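Local coordinates for protein 433aa long hypothetical phosphoribosylglycinamide formyl transferase (Pyrococcus horikoshii, PDB 2DWC) that is an ATP-grasp family protein of the PurT type that binds adenosine-5'-diphosphate and has a Rossmann-like N-terminal domain, at residues 22-27 / 85-90; 46-51 / 66-71; 42-47 / 59-64; 77-82 / 102-107; 217-222 / 271-276. One frame throughout, in Å; residues are numbered along the deposited sequence.

Interaction 1 of 5, residues 22-27 / 85-90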
# COMPACT_ATOMS: atom_id res chain seq x y z
N ILE B 22 8.75 13.95 -6.57
CA ILE B 22 10.00 13.24 -6.27
C ILE B 22 10.53 12.64 -7.56
O ILE B 22 9.75 12.33 -8.46
CB ILE B 22 9.80 12.10 -5.26
CG1 ILE B 22 8.79 11.05 -5.78
CG2 ILE B 22 9.36 12.72 -3.90
CD1 ILE B 22 8.66 9.84 -4.80
N LEU B 23 11.86 12.50 -7.65
CA LEU B 23 12.51 11.94 -8.82
C LEU B 23 13.26 10.70 -8.32
O LEU B 23 14.22 10.82 -7.55
CB LEU B 23 13.51 12.96 -9.43
CG LEU B 23 14.20 12.45 -10.69
CD1 LEU B 23 13.19 12.25 -11.84
CD2 LEU B 23 15.28 13.47 -11.09
N LEU B 24 12.77 9.53 -8.73
CA LEU B 24 13.40 8.26 -8.33
C LEU B 24 14.51 7.89 -9.32
O LEU B 24 14.23 7.74 -10.50
CB LEU B 24 12.35 7.13 -8.34
CG LEU B 24 11.22 7.37 -7.32
CD1 LEU B 24 10.18 6.28 -7.49
CD2 LEU B 24 11.77 7.27 -5.87
N LEU B 25 15.77 7.82 -8.87
CA LEU B 25 16.87 7.40 -9.78
C LEU B 25 17.06 5.92 -9.47
O LEU B 25 17.78 5.54 -8.53
CB LEU B 25 18.12 8.23 -9.54
CG LEU B 25 17.88 9.74 -9.80
CD1 LEU B 25 19.28 10.47 -9.67
CD2 LEU B 25 17.26 10.04 -11.21
N GLY B 26 16.42 5.06 -10.29
CA GLY B 26 16.41 3.63 -10.00
C GLY B 26 14.96 3.33 -9.72
O GLY B 26 14.35 3.91 -8.80
N SER B 27 14.36 2.43 -10.52
CA SER B 27 12.93 2.18 -10.42
C SER B 27 12.61 0.73 -10.12
O SER B 27 11.63 0.19 -10.64
CB SER B 27 12.25 2.61 -11.73
OG SER B 27 12.48 4.01 -11.96
N ALA B 85 12.76 16.39 -4.29
CA ALA B 85 13.75 15.44 -3.78
C ALA B 85 14.19 14.53 -4.89
O ALA B 85 13.35 14.07 -5.67
CB ALA B 85 13.16 14.59 -2.63
N ILE B 86 15.51 14.30 -4.95
CA ILE B 86 16.15 13.37 -5.92
C ILE B 86 16.55 12.19 -5.04
O ILE B 86 17.35 12.32 -4.13
CB ILE B 86 17.37 14.04 -6.53
CG1 ILE B 86 16.90 15.24 -7.32
CG2 ILE B 86 18.16 13.02 -7.42
CD1 ILE B 86 18.06 16.05 -7.93
N ILE B 87 15.94 11.04 -5.31
CA ILE B 87 16.06 9.82 -4.51
C ILE B 87 16.78 8.71 -5.23
O ILE B 87 16.19 7.98 -6.04
CB ILE B 87 14.63 9.36 -4.12
CG1 ILE B 87 13.86 10.51 -3.44
CG2 ILE B 87 14.70 8.15 -3.19
CD1 ILE B 87 12.39 10.20 -3.00
N PRO B 88 18.08 8.58 -4.98
CA PRO B 88 18.87 7.52 -5.63
C PRO B 88 18.47 6.19 -5.00
O PRO B 88 18.45 6.07 -3.78
CB PRO B 88 20.33 7.87 -5.28
CG PRO B 88 20.31 9.21 -4.67
CD PRO B 88 18.91 9.43 -4.09
N GLU B 89 18.13 5.20 -5.83
CA GLU B 89 17.71 3.91 -5.31
C GLU B 89 18.80 2.85 -5.49
O GLU B 89 18.75 1.77 -4.90
CB GLU B 89 16.43 3.50 -6.03
CG GLU B 89 15.34 4.53 -5.81
CD GLU B 89 14.71 4.38 -4.44
OE1 GLU B 89 15.42 4.51 -3.39
OE2 GLU B 89 13.50 4.13 -4.41
N ILE B 90 19.81 3.21 -6.27
CA ILE B 90 20.95 2.33 -6.50
C ILE B 90 22.25 3.09 -6.38
O ILE B 90 22.27 4.31 -6.30
CB ILE B 90 20.86 1.70 -7.88
CG1 ILE B 90 20.76 2.78 -8.96
CG2 ILE B 90 19.65 0.82 -7.91
CD1 ILE B 90 20.99 2.24 -10.36
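Strands 22-25 and 85-88 are neighbours in the four-stranded parallel sheet of the Rossmann-like preATP-grasp domain, and L23, L25 and I87 knit them together. The ladder alternates between the strands: L23 N donates to A85 O (2.9 Å), I87 N to L23 O in a nearly straight bond (2.8 Å, 175° at the hydrogen), and L25 N to I87 O. E89 N continues it past the end of strand 85-88, reaching L25 O at 2.7 Å. I22, L24, A85 and I87 share one face of the sheet. There CG1 of I87 stands anti to the carbonyl carbon (chi1 -54°), and CD1 beyond it lies 3.9 Å from I22 CB; L24 runs beside I87, pointing the same way, with CD2 4.0 Å from I87 CB. Helix 29-40 packs on this face through I34, which touches both I22 and L24. L23, L25, I86 and P88 point to the other face, where L25 crosses I86 at a slant and sets CD1 3.6 Å from I86 CG2. G26, the first glycine of a sequence resembling the Rossmann GxGxxG pattern, has a positive phi of 115°, and a CB there would collide with E89 CB. E89 CG passes 3.2 Å from G26 O. That oxygen is buried by the contact and finds no polar partner in the model, so the join rests on backbone bonds between two aliphatic faces, with little side-chain polarity.

Interaction 2 of 5, residues 46-51 / 66-71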
# COMPACT_ATOMS: atom_id res chain seq x y z
N VAL B 46 8.24 10.91 -10.60
CA VAL B 46 8.87 10.72 -11.89
C VAL B 46 9.92 9.64 -11.60
O VAL B 46 10.70 9.76 -10.66
CB VAL B 46 9.53 11.99 -12.37
CG1 VAL B 46 10.27 11.72 -13.68
CG2 VAL B 46 8.48 13.02 -12.61
N ALA B 47 9.88 8.57 -12.39
CA ALA B 47 10.76 7.41 -12.17
C ALA B 47 11.74 7.26 -13.31
O ALA B 47 11.34 7.25 -14.47
CB ALA B 47 9.86 6.14 -12.08
N VAL B 48 13.01 7.06 -12.96
CA VAL B 48 14.07 6.92 -13.96
C VAL B 48 14.78 5.59 -13.81
O VAL B 48 15.01 5.10 -12.69
CB VAL B 48 15.14 8.05 -13.75
CG1 VAL B 48 16.24 8.04 -14.87
CG2 VAL B 48 14.42 9.42 -13.71
N ASP B 49 15.13 4.98 -14.94
CA ASP B 49 15.95 3.78 -14.89
C ASP B 49 16.53 3.50 -16.28
O ASP B 49 16.29 4.28 -17.20
CB ASP B 49 15.18 2.55 -14.35
CG ASP B 49 16.10 1.59 -13.58
OD1 ASP B 49 17.23 1.28 -14.06
OD2 ASP B 49 15.67 1.08 -12.51
N ARG B 50 17.30 2.43 -16.41
CA ARG B 50 17.94 2.12 -17.69
C ARG B 50 17.09 1.30 -18.62
O ARG B 50 17.50 1.04 -19.78
CB ARG B 50 19.29 1.39 -17.46
CG ARG B 50 19.11 0.09 -16.76
CD ARG B 50 20.47 -0.53 -16.35
NE ARG B 50 21.36 -0.69 -17.50
CZ ARG B 50 21.16 -1.55 -18.49
NH1 ARG B 50 20.08 -2.34 -18.51
NH2 ARG B 50 22.07 -1.67 -19.46
N TYR B 51 15.91 0.89 -18.16
CA TYR B 51 15.02 0.11 -19.04
C TYR B 51 13.62 0.61 -18.83
O TYR B 51 13.35 1.25 -17.82
CB TYR B 51 15.12 -1.38 -18.74
CG TYR B 51 14.64 -1.83 -17.39
CD1 TYR B 51 13.39 -2.45 -17.23
CD2 TYR B 51 15.45 -1.65 -16.25
CE1 TYR B 51 12.96 -2.91 -15.99
CE2 TYR B 51 15.02 -2.11 -14.98
CZ TYR B 51 13.77 -2.73 -14.88
OH TYR B 51 13.35 -3.18 -13.64
N GLY B 66 17.19 5.87 -19.47
CA GLY B 66 18.49 6.25 -19.98
C GLY B 66 19.58 5.69 -19.08
O GLY B 66 19.28 5.03 -18.08
N ASN B 67 20.82 5.96 -19.48
CA ASN B 67 22.02 5.49 -18.80
C ASN B 67 22.25 6.42 -17.57
O ASN B 67 22.60 7.59 -17.72
CB ASN B 67 23.18 5.60 -19.78
CG ASN B 67 24.52 5.29 -19.14
OD1 ASN B 67 24.60 4.77 -18.01
ND2 ASN B 67 25.59 5.61 -19.86
N MET B 68 22.00 5.85 -16.40
CA MET B 68 22.07 6.68 -15.21
C MET B 68 23.53 6.95 -14.78
O MET B 68 23.78 7.68 -13.82
CB MET B 68 21.12 6.09 -14.12
CG MET B 68 19.48 6.18 -14.48
SD MET B 68 18.78 5.74 -12.92
CE MET B 68 19.33 4.05 -12.71
N MET B 69 24.50 6.42 -15.56
CA MET B 69 25.90 6.75 -15.33
C MET B 69 26.27 7.95 -16.22
O MET B 69 27.40 8.47 -16.18
CB MET B 69 26.81 5.54 -15.62
CG MET B 69 26.64 4.42 -14.61
SD MET B 69 27.04 5.00 -12.93
CE MET B 69 28.74 5.52 -13.13
N ASP B 70 25.31 8.43 -17.03
CA ASP B 70 25.56 9.57 -17.92
C ASP B 70 25.07 10.85 -17.26
O ASP B 70 23.85 11.08 -17.13
CB ASP B 70 24.83 9.34 -19.26
CG ASP B 70 24.91 10.57 -20.21
OD1 ASP B 70 24.38 10.49 -21.33
OD2 ASP B 70 25.49 11.60 -19.84
N LYS B 71 26.02 11.69 -16.83
CA LYS B 71 25.65 12.93 -16.14
C LYS B 71 24.73 13.86 -16.94
O LYS B 71 23.86 14.52 -16.37
CB LYS B 71 26.93 13.70 -15.78
CG LYS B 71 26.66 15.04 -15.22
CD LYS B 71 27.97 15.60 -14.60
CE LYS B 71 28.96 16.02 -15.68
NZ LYS B 71 30.26 16.56 -15.06
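V48 and D49, at the C-terminal end of strand 44-49 in the Rossmann-like parallel sheet, meet G66 and M68 of the loop that leads from strand 62-65 into helix 71-81. One backbone hydrogen bond joins the segments, from G66 N to D49 O (2.9 Å, 160° at the hydrogen). Next to it, R50 CA makes a C-H...O contact with G66 O at 3.2 Å; G66 O also lies near D49 O, but both are acceptors and form no bond. Packing is carried by M68. Its CG, anti to the carbonyl carbon (chi1 -67°), lies 3.8 Å from V48 CG1; SD sits 3.9 Å from that same methyl; and the chain, bent at chi3, carries CE across D49 to a van der Waals approach on a polar atom, 3.7 Å from OD1. F73 and L74 of helix 71-81 and I90 also touch M68, so its thioether is enclosed by several parts of the domain. Polar bonds within each segment fix the local shape. N67 to D70, with M68 inside, form a type I turn closed by D70 N to N67 O, and N67 OD1 also accepts M69 N in an Asx turn, the donor standing above the amide carbonyl plane. D70 then occupies the N-cap position of helix 71-81. The D49 carboxylate is held by both oxygens: OD2 accepts from S27 N in the glycine-rich turn, and OD1 turns its anti lone pair, the one facing away from OD2, to R50 N at 2.6 Å.

Interaction 3 of 5, residues 42-47 / 59-64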
# COMPACT_ATOMS: atom_id res chain seq x y z
N GLY B 42 -0.78 11.92 -2.71
CA GLY B 42 -0.98 12.89 -3.77
C GLY B 42 0.30 13.59 -4.22
O GLY B 42 0.23 14.72 -4.73
N VAL B 43 1.45 12.94 -4.04
CA VAL B 43 2.74 13.50 -4.44
C VAL B 43 3.09 12.98 -5.84
O VAL B 43 2.91 11.80 -6.14
CB VAL B 43 3.83 13.12 -3.44
CG1 VAL B 43 5.23 13.55 -3.97
CG2 VAL B 43 3.54 13.91 -2.09
N GLU B 44 3.58 13.89 -6.69
CA GLU B 44 3.87 13.54 -8.08
C GLU B 44 5.17 12.74 -8.13
O GLU B 44 6.16 13.11 -7.50
CB GLU B 44 3.98 14.83 -8.90
CG GLU B 44 3.99 14.56 -10.44
CD GLU B 44 3.57 15.79 -11.26
OE1 GLU B 44 4.19 16.02 -12.32
OE2 GLU B 44 2.61 16.50 -10.86
N VAL B 45 5.20 11.69 -8.95
CA VAL B 45 6.38 10.81 -9.04
C VAL B 45 6.93 10.69 -10.45
O VAL B 45 6.18 10.38 -11.37
CB VAL B 45 6.02 9.35 -8.62
CG1 VAL B 45 7.28 8.45 -8.63
CG2 VAL B 45 5.44 9.37 -7.20
N VAL B 46 8.24 10.91 -10.60
CA VAL B 46 8.87 10.72 -11.89
C VAL B 46 9.92 9.64 -11.60
O VAL B 46 10.70 9.76 -10.66
CB VAL B 46 9.53 11.99 -12.37
CG1 VAL B 46 10.27 11.72 -13.68
CG2 VAL B 46 8.48 13.02 -12.61
N ALA B 47 9.88 8.57 -12.39
CA ALA B 47 10.76 7.41 -12.17
C ALA B 47 11.74 7.26 -13.31
O ALA B 47 11.34 7.25 -14.47
CB ALA B 47 9.86 6.14 -12.08
N VAL B 59 3.92 2.54 -11.66
CA VAL B 59 3.09 3.24 -10.67
C VAL B 59 3.27 4.77 -10.72
O VAL B 59 2.38 5.51 -10.35
CB VAL B 59 3.45 2.74 -9.24
CG1 VAL B 59 2.89 3.70 -8.17
CG2 VAL B 59 2.80 1.32 -9.05
N ALA B 60 4.38 5.21 -11.28
CA ALA B 60 4.70 6.62 -11.37
C ALA B 60 3.82 7.39 -12.36
O ALA B 60 3.19 6.83 -13.26
CB ALA B 60 6.17 6.78 -11.77
N HIS B 61 3.79 8.69 -12.18
CA HIS B 61 3.06 9.54 -13.12
C HIS B 61 3.79 9.62 -14.48
O HIS B 61 3.15 9.64 -15.53
CB HIS B 61 2.96 10.96 -12.56
CG HIS B 61 2.08 11.05 -11.35
ND1 HIS B 61 2.57 10.99 -10.07
CD2 HIS B 61 0.72 11.17 -11.24
CE1 HIS B 61 1.56 11.06 -9.21
NE2 HIS B 61 0.44 11.18 -9.89
N ARG B 62 5.13 9.67 -14.46
CA ARG B 62 5.89 9.77 -15.73
C ARG B 62 7.22 9.06 -15.54
O ARG B 62 7.68 8.90 -14.40
CB ARG B 62 6.26 11.25 -16.03
CG ARG B 62 5.36 12.14 -16.84
CD ARG B 62 6.15 13.48 -17.17
NE ARG B 62 6.61 14.29 -16.02
CZ ARG B 62 5.80 14.66 -15.03
NH1 ARG B 62 4.52 14.31 -15.05
NH2 ARG B 62 6.25 15.39 -14.02
N SER B 63 7.89 8.72 -16.65
CA SER B 63 9.19 8.04 -16.49
C SER B 63 10.18 8.54 -17.55
O SER B 63 9.76 9.13 -18.56
CB SER B 63 8.97 6.53 -16.58
OG SER B 63 8.56 6.17 -17.90
N TYR B 64 11.47 8.34 -17.29
CA TYR B 64 12.54 8.65 -18.25
C TYR B 64 13.43 7.40 -18.25
O TYR B 64 13.63 6.80 -17.22
CB TYR B 64 13.40 9.84 -17.81
CG TYR B 64 12.69 11.16 -17.90
CD1 TYR B 64 11.86 11.61 -16.88
CD2 TYR B 64 12.91 12.02 -19.01
CE1 TYR B 64 11.25 12.88 -16.94
CE2 TYR B 64 12.33 13.28 -19.07
CZ TYR B 64 11.50 13.71 -18.04
OH TYR B 64 11.01 14.97 -18.12
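The carboxylate of E44 and the guanidinium of R62 meet with their planes 86° apart. E44 reaches over with CG anti to the backbone N (chi1 -168°) and an extended chain, and its OE1 takes NH2 of R62 at 2.7 Å through the anti lone pair; the bond lies in the guanidinium plane, while NH1 adds a weak one to the same oxygen. R62 NH2 has a second carboxylate partner in E81, so two acids share this charge, and V46 CG2 packs 3.5 Å from NH2. The H61 ring turns its edge to the other strand: ND1 accepts from V45 N at 2.9 Å, the donor lying 19° out of the ring plane, and NE2 bonds to Q58 of the second subunit. H61 thereby stands in for a backbone acceptor where strands 44-47 and 62-64 begin to pair, the parallel pair of a beta-alpha-beta unit whose crossover contains helix 55-59. V45 O takes weak bonds from H61 N and R62 N. Beyond it the ladder becomes regular, A47 N donating to R62 O and Y64 N to A47 O (3.0 Å each). On the side of V46 and R62, V46 CG1 abuts the edge of the Y64 ring, 3.6 Å from CD1; Y64 OH is bound to E81. On the other side A60 CB touches both V45 CG1 (3.7 Å) and A47 CB (3.8 Å).

Interaction 4 of 5, residues 77-82 / 102-107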
# COMPACT_ATOMS: atom_id res chain seq x y z
N VAL B 77 17.03 15.46 -17.20
CA VAL B 77 15.82 15.12 -16.45
C VAL B 77 15.62 16.08 -15.27
O VAL B 77 14.51 16.58 -15.03
CB VAL B 77 15.93 13.67 -15.90
CG1 VAL B 77 14.65 13.36 -15.08
CG2 VAL B 77 16.05 12.68 -17.10
N VAL B 78 16.66 16.32 -14.51
CA VAL B 78 16.53 17.22 -13.34
C VAL B 78 16.13 18.64 -13.77
O VAL B 78 15.24 19.25 -13.17
CB VAL B 78 17.84 17.26 -12.50
CG1 VAL B 78 17.76 18.40 -11.43
CG2 VAL B 78 18.06 15.87 -11.82
N GLU B 79 16.72 19.16 -14.85
CA GLU B 79 16.34 20.49 -15.27
C GLU B 79 14.90 20.55 -15.74
O GLU B 79 14.20 21.56 -15.55
CB GLU B 79 17.26 21.01 -16.38
CG GLU B 79 18.52 21.61 -15.87
CD GLU B 79 18.24 22.89 -15.04
OE1 GLU B 79 17.36 23.70 -15.42
OE2 GLU B 79 18.91 23.06 -14.00
N ARG B 80 14.44 19.49 -16.40
CA ARG B 80 13.05 19.48 -16.85
C ARG B 80 12.05 19.42 -15.72
O ARG B 80 11.05 20.13 -15.71
CB ARG B 80 12.81 18.26 -17.78
CG ARG B 80 13.42 18.44 -19.19
CD ARG B 80 13.20 17.20 -20.03
NE ARG B 80 11.77 16.85 -20.21
CZ ARG B 80 11.01 17.32 -21.20
NH1 ARG B 80 9.74 16.95 -21.32
NH2 ARG B 80 11.52 18.20 -22.10
N GLU B 81 12.36 18.56 -14.75
CA GLU B 81 11.43 18.24 -13.68
C GLU B 81 11.49 19.09 -12.40
O GLU B 81 10.47 19.22 -11.71
CB GLU B 81 11.61 16.76 -13.33
CG GLU B 81 11.27 15.76 -14.49
CD GLU B 81 9.79 15.83 -14.93
OE1 GLU B 81 9.47 15.45 -16.11
OE2 GLU B 81 8.95 16.26 -14.13
N LYS B 82 12.69 19.58 -12.08
CA LYS B 82 12.90 20.43 -10.88
C LYS B 82 12.17 19.83 -9.71
O LYS B 82 11.28 20.44 -9.11
CB LYS B 82 12.43 21.85 -11.18
CG LYS B 82 13.17 22.40 -12.39
CD LYS B 82 13.01 23.92 -12.53
CE LYS B 82 14.03 24.47 -13.50
NZ LYS B 82 13.64 24.12 -14.88
N GLU B 102 23.10 19.06 -6.13
CA GLU B 102 23.05 19.66 -4.77
C GLU B 102 23.64 21.05 -4.77
O GLU B 102 23.06 21.97 -4.15
CB GLU B 102 23.81 18.67 -3.86
CG GLU B 102 23.89 18.94 -2.42
CD GLU B 102 24.57 17.75 -1.76
OE1 GLU B 102 25.83 17.66 -1.85
OE2 GLU B 102 23.84 16.88 -1.22
N LYS B 103 24.77 21.21 -5.46
CA LYS B 103 25.41 22.52 -5.56
C LYS B 103 24.51 23.54 -6.21
O LYS B 103 24.57 24.73 -5.91
CB LYS B 103 26.72 22.40 -6.38
CG LYS B 103 27.97 22.62 -5.59
CD LYS B 103 29.22 22.38 -6.46
CE LYS B 103 29.10 23.07 -7.83
NZ LYS B 103 29.10 24.58 -7.78
N ASP B 104 23.63 23.07 -7.09
CA ASP B 104 22.70 23.94 -7.79
C ASP B 104 21.37 24.10 -7.07
O ASP B 104 20.41 24.62 -7.64
CB ASP B 104 22.45 23.37 -9.20
CG ASP B 104 21.82 24.38 -10.15
OD1 ASP B 104 22.26 25.54 -10.16
OD2 ASP B 104 20.89 24.00 -10.91
N GLY B 105 21.30 23.61 -5.83
CA GLY B 105 20.10 23.78 -5.05
C GLY B 105 19.00 22.72 -5.14
O GLY B 105 17.86 23.01 -4.76
N TYR B 106 19.30 21.53 -5.68
CA TYR B 106 18.28 20.48 -5.71
C TYR B 106 18.64 19.53 -4.59
O TYR B 106 19.82 19.15 -4.45
CB TYR B 106 18.31 19.70 -7.03
CG TYR B 106 17.86 20.56 -8.17
CD1 TYR B 106 18.79 21.18 -8.99
CD2 TYR B 106 16.51 20.82 -8.37
CE1 TYR B 106 18.39 22.05 -10.00
CE2 TYR B 106 16.10 21.69 -9.40
CZ TYR B 106 17.05 22.29 -10.19
OH TYR B 106 16.67 23.15 -11.19
N PHE B 107 17.61 19.04 -3.89
CA PHE B 107 17.82 18.21 -2.72
C PHE B 107 18.07 16.72 -3.05
O PHE B 107 17.16 15.99 -3.43
CB PHE B 107 16.60 18.36 -1.77
CG PHE B 107 16.72 17.56 -0.51
CD1 PHE B 107 17.93 17.55 0.21
CD2 PHE B 107 15.63 16.83 -0.03
CE1 PHE B 107 18.06 16.80 1.40
CE2 PHE B 107 15.77 16.07 1.19
CZ PHE B 107 17.00 16.08 1.88
O HOH W 1 18.59 25.24 -12.41
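Y106, just after the end of helix 95-103, lays its ring against V78, E79 and K82 at the C-terminal end of helix 71-81. From CB, which leans toward that helix, CG lies anti to the carbonyl carbon (chi1 -69°) and is 3.9 Å from V78 CG1. This methyl stands over the ring centre, 3.7 Å above the plane, in a CH-pi contact almost on the ring normal. Of the ring atoms, CD1 is nearest to it, whereas CE2 turns to K82 and meets CA at 3.7 Å. At the tip, OH lies 3.7 Å from K82 CE and donates to a water (3.1 Å). The same water gives its own hydrogens to E79 OE2 (2.7 Å) and D104 OD2. K82 NZ hydrogen-bonds to E79 O and makes a long salt bridge with E79 OE1. G105, with positive phi, is the C' residue of the Schellman motif that ends helix 95-103 just before Y106. Two acids with oxygens OE2 of E79 and OD2 of D104 3.8 Å apart should repel; the water's two donated bonds probably ease that, and the phenol, as its donor, would polarise it in their favour.

Interaction 5 of 5, residues 217-222 / 271-276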
# COMPACT_ATOMS: atom_id res chain seq x y z
N ARG B 217 16.55 9.64 9.67
CA ARG B 217 16.80 11.02 10.07
C ARG B 217 15.67 11.86 9.50
O ARG B 217 15.39 11.80 8.32
CB ARG B 217 18.13 11.51 9.50
CG ARG B 217 19.35 10.97 10.34
CD ARG B 217 20.71 11.31 9.74
NE ARG B 217 20.80 12.76 9.54
CZ ARG B 217 21.23 13.61 10.46
NH1 ARG B 217 21.62 13.18 11.66
NH2 ARG B 217 21.28 14.90 10.17
N HIS B 218 15.03 12.67 10.32
CA HIS B 218 13.88 13.45 9.83
C HIS B 218 13.65 14.61 10.79
O HIS B 218 14.26 14.65 11.86
CB HIS B 218 12.63 12.53 9.84
CG HIS B 218 12.27 12.03 11.22
ND1 HIS B 218 11.36 12.66 12.03
CD2 HIS B 218 12.70 10.95 11.91
CE1 HIS B 218 11.23 11.98 13.16
NE2 HIS B 218 12.04 10.93 13.11
N PHE B 219 12.79 15.55 10.39
CA PHE B 219 12.47 16.69 11.25
C PHE B 219 11.47 16.30 12.32
O PHE B 219 10.57 15.47 12.09
CB PHE B 219 11.81 17.82 10.44
CG PHE B 219 12.76 18.58 9.55
CD1 PHE B 219 13.84 19.29 10.10
CD2 PHE B 219 12.63 18.52 8.16
CE1 PHE B 219 14.78 19.92 9.28
CE2 PHE B 219 13.56 19.15 7.32
CZ PHE B 219 14.65 19.86 7.90
N ASP B 220 11.65 16.87 13.50
CA ASP B 220 10.69 16.67 14.57
C ASP B 220 9.73 17.84 14.49
O ASP B 220 9.89 18.75 13.67
CB ASP B 220 11.37 16.58 15.97
CG ASP B 220 12.10 17.87 16.39
OD1 ASP B 220 11.84 18.98 15.84
OD2 ASP B 220 12.94 17.78 17.31
N GLU B 221 8.72 17.83 15.35
CA GLU B 221 7.73 18.88 15.31
C GLU B 221 8.27 20.28 15.53
O GLU B 221 7.65 21.26 15.11
CB GLU B 221 6.61 18.56 16.33
CG GLU B 221 5.27 19.05 15.93
CD GLU B 221 4.16 18.60 16.88
OE1 GLU B 221 4.39 17.67 17.69
OE2 GLU B 221 3.05 19.18 16.81
N ASN B 222 9.42 20.38 16.20
CA ASN B 222 10.03 21.68 16.45
C ASN B 222 10.90 22.17 15.31
O ASN B 222 11.45 23.26 15.37
CB ASN B 222 10.90 21.65 17.71
CG ASN B 222 10.13 21.22 18.92
OD1 ASN B 222 9.02 21.71 19.17
ND2 ASN B 222 10.70 20.29 19.69
N GLY B 271 24.72 12.21 8.07
CA GLY B 271 23.84 13.37 8.01
C GLY B 271 22.71 13.29 6.99
O GLY B 271 22.38 12.19 6.55
N GLY B 272 22.13 14.45 6.65
CA GLY B 272 21.05 14.50 5.67
C GLY B 272 19.70 14.11 6.24
O GLY B 272 19.47 14.14 7.46
N LEU B 273 18.76 13.74 5.36
CA LEU B 273 17.44 13.26 5.81
C LEU B 273 17.17 11.97 5.04
O LEU B 273 17.57 11.85 3.89
CB LEU B 273 16.29 14.21 5.46
CG LEU B 273 16.34 15.63 6.02
CD1 LEU B 273 15.13 16.42 5.46
CD2 LEU B 273 16.29 15.55 7.58
N GLY B 274 16.50 11.01 5.67
CA GLY B 274 16.18 9.77 4.98
C GLY B 274 16.44 8.54 5.83
O GLY B 274 16.99 8.62 6.94
N ILE B 275 16.02 7.39 5.33
CA ILE B 275 16.28 6.16 6.07
C ILE B 275 17.63 5.57 5.60
O ILE B 275 18.04 5.75 4.44
CB ILE B 275 15.11 5.19 5.89
CG1 ILE B 275 15.04 4.27 7.12
CG2 ILE B 275 15.24 4.44 4.63
CD1 ILE B 275 13.69 3.76 7.31
N PHE B 276 18.31 4.86 6.51
CA PHE B 276 19.60 4.26 6.25
C PHE B 276 19.50 2.78 6.61
O PHE B 276 18.82 2.44 7.57
CB PHE B 276 20.68 4.88 7.17
CG PHE B 276 21.02 6.32 6.85
CD1 PHE B 276 20.16 7.35 7.22
CD2 PHE B 276 22.19 6.64 6.17
CE1 PHE B 276 20.47 8.69 6.90
CE2 PHE B 276 22.51 7.99 5.86
CZ PHE B 276 21.64 9.00 6.23
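R217 buries the most surface here, and its side chain meets G271 and G272, which link helix 253-270 to strand 274-283. The chain bends at chi3, and NE gives a hydrogen bond to G272 O (2.8 Å), nearly in the guanidinium plane but above the plane of the carbonyl; NH2 adds a weak one to the same oxygen. G271 CA sits over one guanidinium face, 3.3 Å from its plane and offset toward the rim. Both glycines have positive phi, which favours glycine. R217 CD also touches F276 CE1 at 3.9 Å, and D268 offers NH1 a long, weak ion pair. L273 is second in buried area: CG stands anti to the carbonyl carbon (chi1 -60°), with CD1 3.7 Å from F219 CE2, the two side chains crossing at about a right angle, and CD2 3.9 Å from H218 CA. F219, third, is also touched by L7. The backbones of R217 and G274 form a hydrogen-bonded antiparallel pair, R217 N to G274 O (2.9 Å) and G274 N to R217 O (3.0 Å). Such pairing of strands 209-219 and 274-283 is part of the antiparallel sheet of the ATP-grasp domain, continued by later strands into a larger mixed sheet.

In the fold
From the N terminus, strand 21-25 opens the loop that interaction 1 closes at strand 85-88. Interactions 2 and 3 nest inside it, both starting from strand 44-49: interaction 3 closes the short beta-alpha-beta loop at 62-64, interaction 2 the slightly longer one at the loop before helix 71-81. Interactions 1 and 3 pair the outer strands with the inner ones; strands 21-25 and 44-49, neighbours in the sheet, link the two pairs. Interaction 4 crosses interaction 1, since 77-82 lies inside its loop and 102-107 beyond, and ties helix 71-81 to the end of helix 95-103. Interaction 5 follows later in the ATP-grasp range; its centre is about 17 Å from that of interaction 1, but it touches interaction 4 through F107 and L273.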